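Local coordinates for F-actin-capping protein subunit alpha (Dictyostelium discoideum, PDB 4AKR) that caps the fast-growing barbed ends of actin filaments independently of calcium, blocking subunit exchange there without severing the filament, at residues A[4-15]-A[30-40]; A[48-56]-A[68-79]. All coordinates share one frame; numbering follows the deposited sequence.

Contact 1 (A[4-15]-A[30-40]); sequences NQELVQIATNFL and VRALLPSESLL
The Phe-14 ring meets Val-30 at its edge, where methyl CG2 of the valine lies near the ring plane, while one face, toward its rim, is occupied by the carbonyl oxygen Ile-10 O from the preceding helical turn. The same valine methyl also packs against Leu-15, with Val-30 CG2 3.8 Å from Leu-15 CD2. The other branch, Val-30 CG1, is anti to its backbone N (chi1 179°) and approaches Ala-11 CB to 3.6 Å. That small methyl serves as a common floor: Leu-34 CD2 and Leu-40 CD2 both close on Ala-11 CB, at 3.8 and 3.9 Å. One turn earlier, Val-8 CG2 sits against the backbone of 30-40, 3.1 Å from Leu-39 O, and also touches Leu-40 CD1. At the N-terminal end the Leu-39 and Asn-4 side chains cross at about a right angle, Leu-39 CD2 resting on Asn-4 CB, and Leu-7 CD1 reaches Pro-35 CG. Helix 4-16 thus packs on the end of helix 23-31 and the irregular chain that follows, as far as Leu-40; another protein chain packs on Leu-7 and Phe-14. With no hydrogen bond across it, the contact probably rests mainly on apolar burial, Val-8 against a carbonyl being the exception.

Contact 2 (A[48-56]-A[68-79]); sequences FREYNTSQM and ITKEGEISNNEY
Arg-49 is held in an unusual way: the Glu-73 carboxylate stands at its guanidinium edge in a salt bridge, while Asn-76 ND2 lies over one face, offset toward the rim. The pairing ties helix 44-55, which ends in a Schellman motif with Met-56 as its C' residue, to the four-stranded antiparallel sheet begun by strand 73-75. Arg-49 NH2 lies 2.5 Å from Glu-73 OE2, with an N-H...O angle of 166°, though so short a distance is doubtful in its exact value. The two planes are 47° apart, and the additional bonds from NE are weak. Asn-76 OD1 is 3.1 Å from Arg-49 CD. An extended chain from CG to NE, with CG anti to the backbone N (chi1 165°), carries the arginine across to these groups. With an alanine here, the Glu-73 carboxylate would probably lose its charged mate, and a gap would open beneath the Asn-76 amide. One turn on, Thr-53 wedges between strand and loop: CB packs on Lys-70 CG at 3.7 Å, and CG2 meets both Ile-68 CG2, at 3.9 Å, and Tyr-79 CE2. The Lys-70 chain passes Thr-53 to a weak salt bridge with Glu-50, NZ to OE1 3.5 Å. Ile-68 CG2 also lies over the centre of one face of the Tyr-79 ring. At the helix end, Met-56 CA makes a nearly straight C-H...O contact with Ile-68 O, 3.3 Å away.

Contacts 1 and 2 illustrate how successive packing steps can connect an N-terminal helical region to a sheet. They are in series along the chain, contact 1 closing before contact 2 opens, and their centres are about 22 Å apart. Even so they touch: Leu-15 CD1 of contact 1 packs 3.9 Å from Phe-48 CE1 of contact 2, and Leu-15 O lies 4.1 Å from Tyr-51 CD1. Helix 44-55 therefore has helix 4-16 and the 68-79 segment as neighbours. The two contacts differ in chemistry, apolar in 4-15/30-40 and mixed with charge in 48-56/68-79. Contact 1 lies about 26 Å from the chain centre and contact 2 about 12 Å, measured between centres.

Contact 1 (A[4-15]-A[30-40])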
loop_
_atom_site.group_PDB
_atom_site.type_symbol
_atom_site.label_atom_id
_atom_site.label_comp_id
_atom_site.label_asym_id
_atom_site.label_seq_id
_atom_site.Cartn_x
_atom_site.Cartn_y
_atom_site.Cartn_z
ATOM N N ASN A 4 1.885 19.729 -21.180
ATOM C CA ASN A 4 2.287 18.390 -21.593
ATOM C C ASN A 4 3.360 17.795 -20.685
ATOM O O ASN A 4 3.341 16.591 -20.399
ATOM C CB ASN A 4 2.759 18.390 -23.050
ATOM C CG ASN A 4 1.611 18.559 -24.022
ATOM O OD1 ASN A 4 0.452 18.651 -23.608
ATOM N ND2 ASN A 4 1.916 18.598 -25.315
ATOM N N GLN A 5 4.284 18.631 -20.220
ATOM C CA GLN A 5 5.342 18.152 -19.339
ATOM C C GLN A 5 4.802 17.793 -17.961
ATOM O O GLN A 5 5.301 16.879 -17.311
ATOM C CB GLN A 5 6.442 19.198 -19.192
ATOM C CG GLN A 5 7.577 18.733 -18.294
ATOM C CD GLN A 5 8.149 17.389 -18.727
ATOM O OE1 GLN A 5 8.595 17.230 -19.864
ATOM N NE2 GLN A 5 8.138 16.419 -17.822
ATOM N N GLU A 6 3.789 18.522 -17.508
ATOM C CA GLU A 6 3.186 18.240 -16.207
ATOM C C GLU A 6 2.474 16.888 -16.279
ATOM O O GLU A 6 2.593 16.067 -15.371
ATOM C CB GLU A 6 2.207 19.352 -15.825
ATOM C CG GLU A 6 2.885 20.686 -15.533
ATOM C CD GLU A 6 1.893 21.766 -15.155
ATOM O OE1 GLU A 6 1.016 22.071 -15.984
ATOM O OE2 GLU A 6 1.982 22.307 -14.034
ATOM N N LEU A 7 1.746 16.669 -17.374
ATOM C CA LEU A 7 1.043 15.414 -17.598
ATOM C C LEU A 7 2.057 14.279 -17.692
ATOM O O LEU A 7 1.759 13.135 -17.328
ATOM C CB LEU A 7 0.224 15.480 -18.887
ATOM C CG LEU A 7 -0.961 16.443 -18.875
ATOM C CD1 LEU A 7 -1.728 16.316 -20.186
ATOM C CD2 LEU A 7 -1.871 16.134 -17.685
ATOM N N VAL A 8 3.256 14.598 -18.180
ATOM C CA VAL A 8 4.330 13.610 -18.298
ATOM C C VAL A 8 4.871 13.234 -16.918
ATOM O O VAL A 8 5.147 12.066 -16.650
ATOM C CB VAL A 8 5.493 14.146 -19.167
ATOM C CG1 VAL A 8 6.746 13.312 -18.941
ATOM C CG2 VAL A 8 5.094 14.113 -20.638
ATOM N N GLN A 9 5.013 14.221 -16.039
ATOM C CA GLN A 9 5.522 13.952 -14.701
ATOM C C GLN A 9 4.514 13.146 -13.892
ATOM O O GLN A 9 4.901 12.342 -13.043
ATOM C CB GLN A 9 5.827 15.251 -13.960
ATOM C CG GLN A 9 6.398 15.031 -12.553
ATOM C CD GLN A 9 7.826 14.505 -12.564
ATOM O OE1 GLN A 9 8.736 15.173 -13.056
ATOM N NE2 GLN A 9 8.030 13.307 -12.018
ATOM N N ILE A 10 3.226 13.362 -14.146
ATOM C CA ILE A 10 2.187 12.633 -13.413
ATOM C C ILE A 10 2.296 11.138 -13.718
ATOM O O ILE A 10 2.367 10.308 -12.807
ATOM C CB ILE A 10 0.762 13.127 -13.793
ATOM C CG1 ILE A 10 0.571 14.568 -13.322
ATOM C CG2 ILE A 10 -0.302 12.228 -13.153
ATOM C CD1 ILE A 10 -0.771 15.152 -13.668
ATOM N N ALA A 11 2.332 10.813 -15.009
ATOM C CA ALA A 11 2.435 9.432 -15.464
ATOM C C ALA A 11 3.738 8.754 -15.054
ATOM O O ALA A 11 3.769 7.545 -14.877
ATOM C CB ALA A 11 2.273 9.369 -16.977
ATOM N N THR A 12 4.811 9.530 -14.913
ATOM C CA THR A 12 6.102 8.977 -14.516
ATOM C C THR A 12 5.982 8.479 -13.090
ATOM O O THR A 12 6.487 7.418 -12.748
ATOM C CB THR A 12 7.240 10.038 -14.583
ATOM O OG1 THR A 12 7.423 10.463 -15.934
ATOM C CG2 THR A 12 8.553 9.456 -14.074
ATOM N N ASN A 13 5.301 9.252 -12.255
ATOM C CA ASN A 13 5.124 8.869 -10.857
ATOM C C ASN A 13 4.265 7.624 -10.677
ATOM O O ASN A 13 4.477 6.859 -9.734
ATOM C CB ASN A 13 4.537 10.035 -10.065
ATOM C CG ASN A 13 5.608 10.926 -9.491
ATOM O OD1 ASN A 13 6.059 10.721 -8.362
ATOM N ND2 ASN A 13 6.044 11.904 -10.273
ATOM N N PHE A 14 3.287 7.423 -11.557
ATOM C CA PHE A 14 2.464 6.223 -11.458
ATOM C C PHE A 14 3.386 5.034 -11.708
ATOM O O PHE A 14 3.527 4.140 -10.868
ATOM C CB PHE A 14 1.342 6.224 -12.506
ATOM C CG PHE A 14 0.282 7.268 -12.272
ATOM C CD1 PHE A 14 0.125 7.864 -11.023
ATOM C CD2 PHE A 14 -0.564 7.654 -13.303
ATOM C CE1 PHE A 14 -0.853 8.825 -10.809
ATOM C CE2 PHE A 14 -1.542 8.611 -13.098
ATOM C CZ PHE A 14 -1.688 9.200 -11.846
ATOM N N LEU A 15 4.036 5.052 -12.865
ATOM C CA LEU A 15 4.943 3.985 -13.265
ATOM C C LEU A 15 5.970 3.627 -12.197
ATOM O O LEU A 15 6.141 2.452 -11.856
ATOM C CB LEU A 15 5.658 4.364 -14.575
ATOM C CG LEU A 15 4.765 4.515 -15.817
ATOM C CD1 LEU A 15 5.611 4.855 -17.048
ATOM C CD2 LEU A 15 3.999 3.213 -16.045
ATOM N N VAL A 30 -1.668 3.364 -17.445
ATOM C CA VAL A 30 -1.089 4.669 -17.735
ATOM C C VAL A 30 -1.178 5.038 -19.219
ATOM O O VAL A 30 -1.730 6.086 -19.575
ATOM C CB VAL A 30 0.381 4.733 -17.284
ATOM C CG1 VAL A 30 0.971 6.089 -17.623
ATOM C CG2 VAL A 30 0.464 4.502 -15.786
ATOM N N ARG A 31 -0.643 4.180 -20.081
ATOM C CA ARG A 31 -0.685 4.437 -21.514
ATOM C C ARG A 31 -2.102 4.758 -21.990
ATOM O O ARG A 31 -2.288 5.524 -22.938
ATOM C CB ARG A 31 -0.137 3.233 -22.293
ATOM C CG ARG A 31 1.375 3.053 -22.169
ATOM C CD ARG A 31 1.909 1.941 -23.075
ATOM N NE ARG A 31 3.369 1.828 -23.013
ATOM C CZ ARG A 31 4.220 2.750 -23.459
ATOM N NH1 ARG A 31 3.765 3.868 -24.008
ATOM N NH2 ARG A 31 5.531 2.556 -23.365
ATOM N N ALA A 32 -3.102 4.183 -21.331
ATOM C CA ALA A 32 -4.480 4.418 -21.733
ATOM C C ALA A 32 -5.030 5.727 -21.185
ATOM O O ALA A 32 -6.155 6.116 -21.496
ATOM C CB ALA A 32 -5.355 3.256 -21.293
ATOM N N LEU A 33 -4.236 6.411 -20.377
ATOM C CA LEU A 33 -4.675 7.667 -19.798
ATOM C C LEU A 33 -3.931 8.835 -20.409
ATOM O O LEU A 33 -4.313 9.986 -20.225
ATOM C CB LEU A 33 -4.474 7.640 -18.284
ATOM C CG LEU A 33 -5.202 6.471 -17.610
ATOM C CD1 LEU A 33 -4.919 6.477 -16.119
ATOM C CD2 LEU A 33 -6.697 6.574 -17.885
ATOM N N LEU A 34 -2.868 8.531 -21.146
ATOM C CA LEU A 34 -2.074 9.564 -21.797
ATOM C C LEU A 34 -2.757 10.047 -23.076
ATOM O O LEU A 34 -3.050 9.250 -23.958
ATOM C CB LEU A 34 -0.673 9.022 -22.109
ATOM C CG LEU A 34 0.170 8.797 -20.854
ATOM C CD1 LEU A 34 1.518 8.196 -21.200
ATOM C CD2 LEU A 34 0.343 10.128 -20.148
ATOM N N PRO A 35 -3.020 11.362 -23.189
ATOM C CA PRO A 35 -3.677 11.896 -24.391
ATOM C C PRO A 35 -2.915 11.572 -25.667
ATOM O O PRO A 35 -3.481 11.586 -26.754
ATOM C CB PRO A 35 -3.750 13.396 -24.113
ATOM C CG PRO A 35 -2.568 13.636 -23.237
ATOM C CD PRO A 35 -2.603 12.455 -22.295
ATOM N N SER A 36 -1.625 11.279 -25.523
ATOM C CA SER A 36 -0.793 10.926 -26.663
ATOM C C SER A 36 0.374 10.043 -26.240
ATOM O O SER A 36 1.168 10.404 -25.363
ATOM C CB SER A 36 -0.254 12.176 -27.351
ATOM O OG SER A 36 0.508 11.822 -28.495
ATOM N N GLU A 37 0.478 8.894 -26.896
ATOM C CA GLU A 37 1.524 7.917 -26.622
ATOM C C GLU A 37 2.936 8.474 -26.823
ATOM O O GLU A 37 3.917 7.831 -26.457
ATOM C CB GLU A 37 1.325 6.696 -27.524
ATOM C CG GLU A 37 1.927 5.409 -26.981
ATOM C CD GLU A 37 1.315 5.003 -25.652
ATOM O OE1 GLU A 37 1.623 5.654 -24.628
ATOM O OE2 GLU A 37 0.512 4.041 -25.635
ATOM N N SER A 38 3.042 9.666 -27.397
ATOM C CA SER A 38 4.349 10.259 -27.638
ATOM C C SER A 38 4.831 11.088 -26.456
ATOM O O SER A 38 6.012 11.417 -26.369
ATOM C CB SER A 38 4.306 11.136 -28.891
ATOM O OG SER A 38 3.509 12.286 -28.673
ATOM N N LEU A 39 3.917 11.424 -25.549
ATOM C CA LEU A 39 4.263 12.221 -24.373
ATOM C C LEU A 39 5.420 11.649 -23.557
ATOM O O LEU A 39 6.232 12.397 -23.018
ATOM C CB LEU A 39 3.042 12.381 -23.461
ATOM C CG LEU A 39 1.936 13.321 -23.939
ATOM C CD1 LEU A 39 0.749 13.259 -22.985
ATOM C CD2 LEU A 39 2.485 14.735 -24.022
ATOM N N LEU A 40 5.492 10.325 -23.456
ATOM C CA LEU A 40 6.555 9.692 -22.682
ATOM C C LEU A 40 7.576 8.998 -23.570
ATOM O O LEU A 40 8.247 8.054 -23.140
ATOM C CB LEU A 40 5.963 8.668 -21.709
ATOM C CG LEU A 40 5.302 9.174 -20.426
ATOM C CD1 LEU A 40 4.321 10.307 -20.727
ATOM C CD2 LEU A 40 4.602 7.998 -19.750
#

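Contact 2 (A[48-56]-A[68-79])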
loop_
_atom_site.group_PDB
_atom_site.type_symbol
_atom_site.label_atom_id
_atom_site.label_comp_id
_atom_site.label_asym_id
_atom_site.label_seq_id
_atom_site.Cartn_x
_atom_site.Cartn_y
_atom_site.Cartn_z
ATOM N N PHE A 48 11.590 3.150 -16.866
ATOM C CA PHE A 48 11.520 1.700 -16.709
ATOM C C PHE A 48 12.814 1.165 -16.082
ATOM O O PHE A 48 12.785 0.288 -15.211
ATOM C CB PHE A 48 11.273 1.032 -18.063
ATOM C CG PHE A 48 9.864 1.179 -18.570
ATOM C CD1 PHE A 48 9.262 2.428 -18.649
ATOM C CD2 PHE A 48 9.152 0.066 -19.003
ATOM C CE1 PHE A 48 7.965 2.566 -19.156
ATOM C CE2 PHE A 48 7.861 0.191 -19.511
ATOM C CZ PHE A 48 7.264 1.446 -19.587
ATOM N N ARG A 49 13.947 1.699 -16.527
ATOM C CA ARG A 49 15.245 1.295 -15.993
ATOM C C ARG A 49 15.318 1.469 -14.465
ATOM O O ARG A 49 15.852 0.610 -13.749
ATOM C CB ARG A 49 16.344 2.112 -16.678
ATOM C CG ARG A 49 17.696 2.070 -16.002
ATOM C CD ARG A 49 18.750 2.701 -16.894
ATOM N NE ARG A 49 19.995 2.940 -16.178
ATOM C CZ ARG A 49 20.242 4.033 -15.465
ATOM N NH1 ARG A 49 19.326 4.989 -15.381
ATOM N NH2 ARG A 49 21.402 4.171 -14.835
ATOM N N GLU A 50 14.778 2.584 -13.977
ATOM C CA GLU A 50 14.771 2.884 -12.543
ATOM C C GLU A 50 13.968 1.835 -11.770
ATOM O O GLU A 50 14.392 1.371 -10.716
ATOM C CB GLU A 50 14.190 4.282 -12.315
ATOM C CG GLU A 50 13.913 4.656 -10.864
ATOM C CD GLU A 50 15.126 4.518 -9.955
ATOM O OE1 GLU A 50 16.258 4.744 -10.431
ATOM O OE2 GLU A 50 14.942 4.199 -8.756
ATOM N N TYR A 51 12.811 1.465 -12.311
ATOM C CA TYR A 51 11.958 0.453 -11.699
ATOM C C TYR A 51 12.641 -0.919 -11.732
ATOM O O TYR A 51 12.846 -1.548 -10.689
ATOM C CB TYR A 51 10.626 0.356 -12.453
ATOM C CG TYR A 51 9.683 -0.690 -11.900
ATOM C CD1 TYR A 51 8.848 -0.406 -10.817
ATOM C CD2 TYR A 51 9.654 -1.976 -12.437
ATOM C CE1 TYR A 51 8.010 -1.376 -10.285
ATOM C CE2 TYR A 51 8.822 -2.954 -11.914
ATOM C CZ TYR A 51 8.001 -2.649 -10.842
ATOM O OH TYR A 51 7.154 -3.610 -10.346
ATOM N N ASN A 52 12.992 -1.374 -12.933
ATOM C CA ASN A 52 13.625 -2.677 -13.095
ATOM C C ASN A 52 14.804 -2.886 -12.159
ATOM O O ASN A 52 14.876 -3.893 -11.454
ATOM C CB ASN A 52 14.104 -2.887 -14.533
ATOM C CG ASN A 52 12.968 -3.038 -15.513
ATOM O OD1 ASN A 52 11.916 -3.589 -15.182
ATOM N ND2 ASN A 52 13.178 -2.568 -16.737
ATOM N N THR A 53 15.724 -1.929 -12.149
ATOM C CA THR A 53 16.910 -2.049 -11.313
ATOM C C THR A 53 16.659 -1.907 -9.814
ATOM O O THR A 53 17.306 -2.586 -9.026
ATOM C CB THR A 53 17.998 -1.042 -11.749
ATOM O OG1 THR A 53 17.426 0.266 -11.843
ATOM C CG2 THR A 53 18.574 -1.428 -13.104
ATOM N N SER A 54 15.731 -1.046 -9.409
ATOM C CA SER A 54 15.469 -0.888 -7.981
ATOM C C SER A 54 14.673 -2.067 -7.437
ATOM O O SER A 54 14.752 -2.379 -6.255
ATOM C CB SER A 54 14.752 0.440 -7.699
ATOM O OG SER A 54 13.586 0.585 -8.482
ATOM N N GLN A 55 13.914 -2.723 -8.307
ATOM C CA GLN A 55 13.135 -3.901 -7.927
ATOM C C GLN A 55 14.043 -5.124 -8.006
ATOM O O GLN A 55 13.719 -6.190 -7.472
ATOM C CB GLN A 55 11.972 -4.112 -8.895
ATOM C CG GLN A 55 10.816 -3.169 -8.700
ATOM C CD GLN A 55 10.004 -3.504 -7.465
ATOM O OE1 GLN A 55 9.581 -4.647 -7.280
ATOM N NE2 GLN A 55 9.773 -2.506 -6.620
ATOM N N MET A 56 15.185 -4.960 -8.675
ATOM C CA MET A 56 16.125 -6.054 -8.856
ATOM C C MET A 56 15.382 -7.246 -9.473
ATOM O O MET A 56 15.357 -8.347 -8.920
ATOM C CB MET A 56 16.758 -6.462 -7.521
ATOM C CG MET A 56 17.424 -5.314 -6.756
ATOM S SD MET A 56 18.690 -5.863 -5.586
ATOM C CE MET A 56 17.723 -6.571 -4.296
ATOM N N ILE A 68 18.972 -8.073 -12.399
ATOM C CA ILE A 68 19.213 -6.796 -13.060
ATOM C C ILE A 68 19.245 -5.780 -11.911
ATOM O O ILE A 68 18.203 -5.473 -11.319
ATOM C CB ILE A 68 18.068 -6.416 -14.027
ATOM C CG1 ILE A 68 17.969 -7.441 -15.167
ATOM C CG2 ILE A 68 18.295 -5.010 -14.565
ATOM C CD1 ILE A 68 19.233 -7.589 -15.983
ATOM N N THR A 69 20.435 -5.275 -11.592
ATOM C CA THR A 69 20.598 -4.320 -10.494
ATOM C C THR A 69 21.484 -3.154 -10.897
ATOM O O THR A 69 22.132 -3.195 -11.939
ATOM C CB THR A 69 21.263 -4.978 -9.283
ATOM O OG1 THR A 69 22.666 -5.137 -9.548
ATOM C CG2 THR A 69 20.638 -6.348 -9.008
ATOM N N LYS A 70 21.520 -2.119 -10.064
ATOM C CA LYS A 70 22.352 -0.957 -10.358
ATOM C C LYS A 70 23.796 -1.300 -10.046
ATOM O O LYS A 70 24.712 -0.755 -10.656
ATOM C CB LYS A 70 21.939 0.253 -9.520
ATOM C CG LYS A 70 20.524 0.757 -9.773
ATOM C CD LYS A 70 20.203 1.955 -8.878
ATOM C CE LYS A 70 18.721 2.336 -8.932
ATOM N NZ LYS A 70 18.424 3.498 -8.037
ATOM N N GLU A 71 24.002 -2.207 -9.096
ATOM C CA GLU A 71 25.356 -2.593 -8.727
ATOM C C GLU A 71 26.036 -3.431 -9.802
ATOM O O GLU A 71 27.260 -3.528 -9.828
ATOM C CB GLU A 71 25.375 -3.358 -7.407
ATOM C CG GLU A 71 26.795 -3.675 -6.942
ATOM C CD GLU A 71 27.635 -2.425 -6.726
ATOM O OE1 GLU A 71 27.058 -1.348 -6.454
ATOM O OE2 GLU A 71 28.876 -2.520 -6.817
ATOM N N GLY A 72 25.247 -4.039 -10.681
ATOM C CA GLY A 72 25.825 -4.843 -11.743
ATOM C C GLY A 72 25.746 -4.127 -13.079
ATOM O O GLY A 72 26.148 -4.664 -14.115
ATOM N N GLU A 73 25.219 -2.906 -13.052
ATOM C CA GLU A 73 25.065 -2.099 -14.256
ATOM C C GLU A 73 26.415 -1.615 -14.801
ATOM O O GLU A 73 27.151 -0.916 -14.120
ATOM C CB GLU A 73 24.151 -0.903 -13.949
ATOM C CG GLU A 73 23.781 -0.055 -15.152
ATOM C CD GLU A 73 22.637 0.907 -14.854
ATOM O OE1 GLU A 73 21.523 0.431 -14.563
ATOM O OE2 GLU A 73 22.846 2.135 -14.913
ATOM N N ILE A 74 26.735 -2.005 -16.031
ATOM C CA ILE A 74 27.989 -1.606 -16.664
ATOM C C ILE A 74 27.687 -0.442 -17.598
ATOM O O ILE A 74 28.448 0.518 -17.702
ATOM C CB ILE A 74 28.588 -2.754 -17.501
ATOM C CG1 ILE A 74 28.812 -3.985 -16.621
ATOM C CG2 ILE A 74 29.898 -2.308 -18.120
ATOM C CD1 ILE A 74 29.238 -5.223 -17.388
ATOM N N SER A 75 26.553 -0.561 -18.274
ATOM C CA SER A 75 26.056 0.432 -19.212
ATOM C C SER A 75 24.564 0.559 -18.928
ATOM O O SER A 75 24.023 -0.184 -18.104
ATOM C CB SER A 75 26.276 -0.054 -20.643
ATOM O OG SER A 75 25.410 0.594 -21.554
ATOM N N ASN A 76 23.899 1.483 -19.609
ATOM C CA ASN A 76 22.469 1.691 -19.411
ATOM C C ASN A 76 21.652 0.432 -19.727
ATOM O O ASN A 76 20.515 0.280 -19.266
ATOM C CB ASN A 76 21.999 2.854 -20.286
ATOM C CG ASN A 76 20.723 3.491 -19.778
ATOM O OD1 ASN A 76 19.641 2.896 -19.842
ATOM N ND2 ASN A 76 20.841 4.710 -19.260
ATOM N N ASN A 77 22.231 -0.471 -20.510
ATOM C CA ASN A 77 21.540 -1.700 -20.875
ATOM C C ASN A 77 22.411 -2.940 -20.734
ATOM O O ASN A 77 22.115 -3.985 -21.317
ATOM C CB ASN A 77 21.030 -1.600 -22.310
ATOM C CG ASN A 77 20.158 -0.391 -22.519
ATOM O OD1 ASN A 77 20.638 0.746 -22.471
ATOM N ND2 ASN A 77 18.864 -0.619 -22.733
ATOM N N GLU A 78 23.481 -2.835 -19.960
ATOM C CA GLU A 78 24.360 -3.976 -19.780
ATOM C C GLU A 78 24.567 -4.277 -18.309
ATOM O O GLU A 78 24.911 -3.398 -17.520
ATOM C CB GLU A 78 25.700 -3.730 -20.469
ATOM C CG GLU A 78 25.595 -3.629 -21.980
ATOM C CD GLU A 78 26.930 -3.304 -22.620
ATOM O OE1 GLU A 78 27.575 -2.327 -22.182
ATOM O OE2 GLU A 78 27.337 -4.023 -23.555
ATOM N N TYR A 79 24.361 -5.537 -17.956
ATOM C CA TYR A 79 24.481 -5.975 -16.579
ATOM C C TYR A 79 25.419 -7.164 -16.451
ATOM O O TYR A 79 25.344 -8.124 -17.220
ATOM C CB TYR A 79 23.080 -6.286 -16.044
ATOM C CG TYR A 79 22.223 -5.038 -16.029
ATOM C CD1 TYR A 79 21.553 -4.609 -17.183
ATOM C CD2 TYR A 79 22.208 -4.200 -14.913
ATOM C CE1 TYR A 79 20.903 -3.365 -17.228
ATOM C CE2 TYR A 79 21.562 -2.962 -14.943
ATOM C CZ TYR A 79 20.921 -2.549 -16.102
ATOM O OH TYR A 79 20.350 -1.297 -16.137
#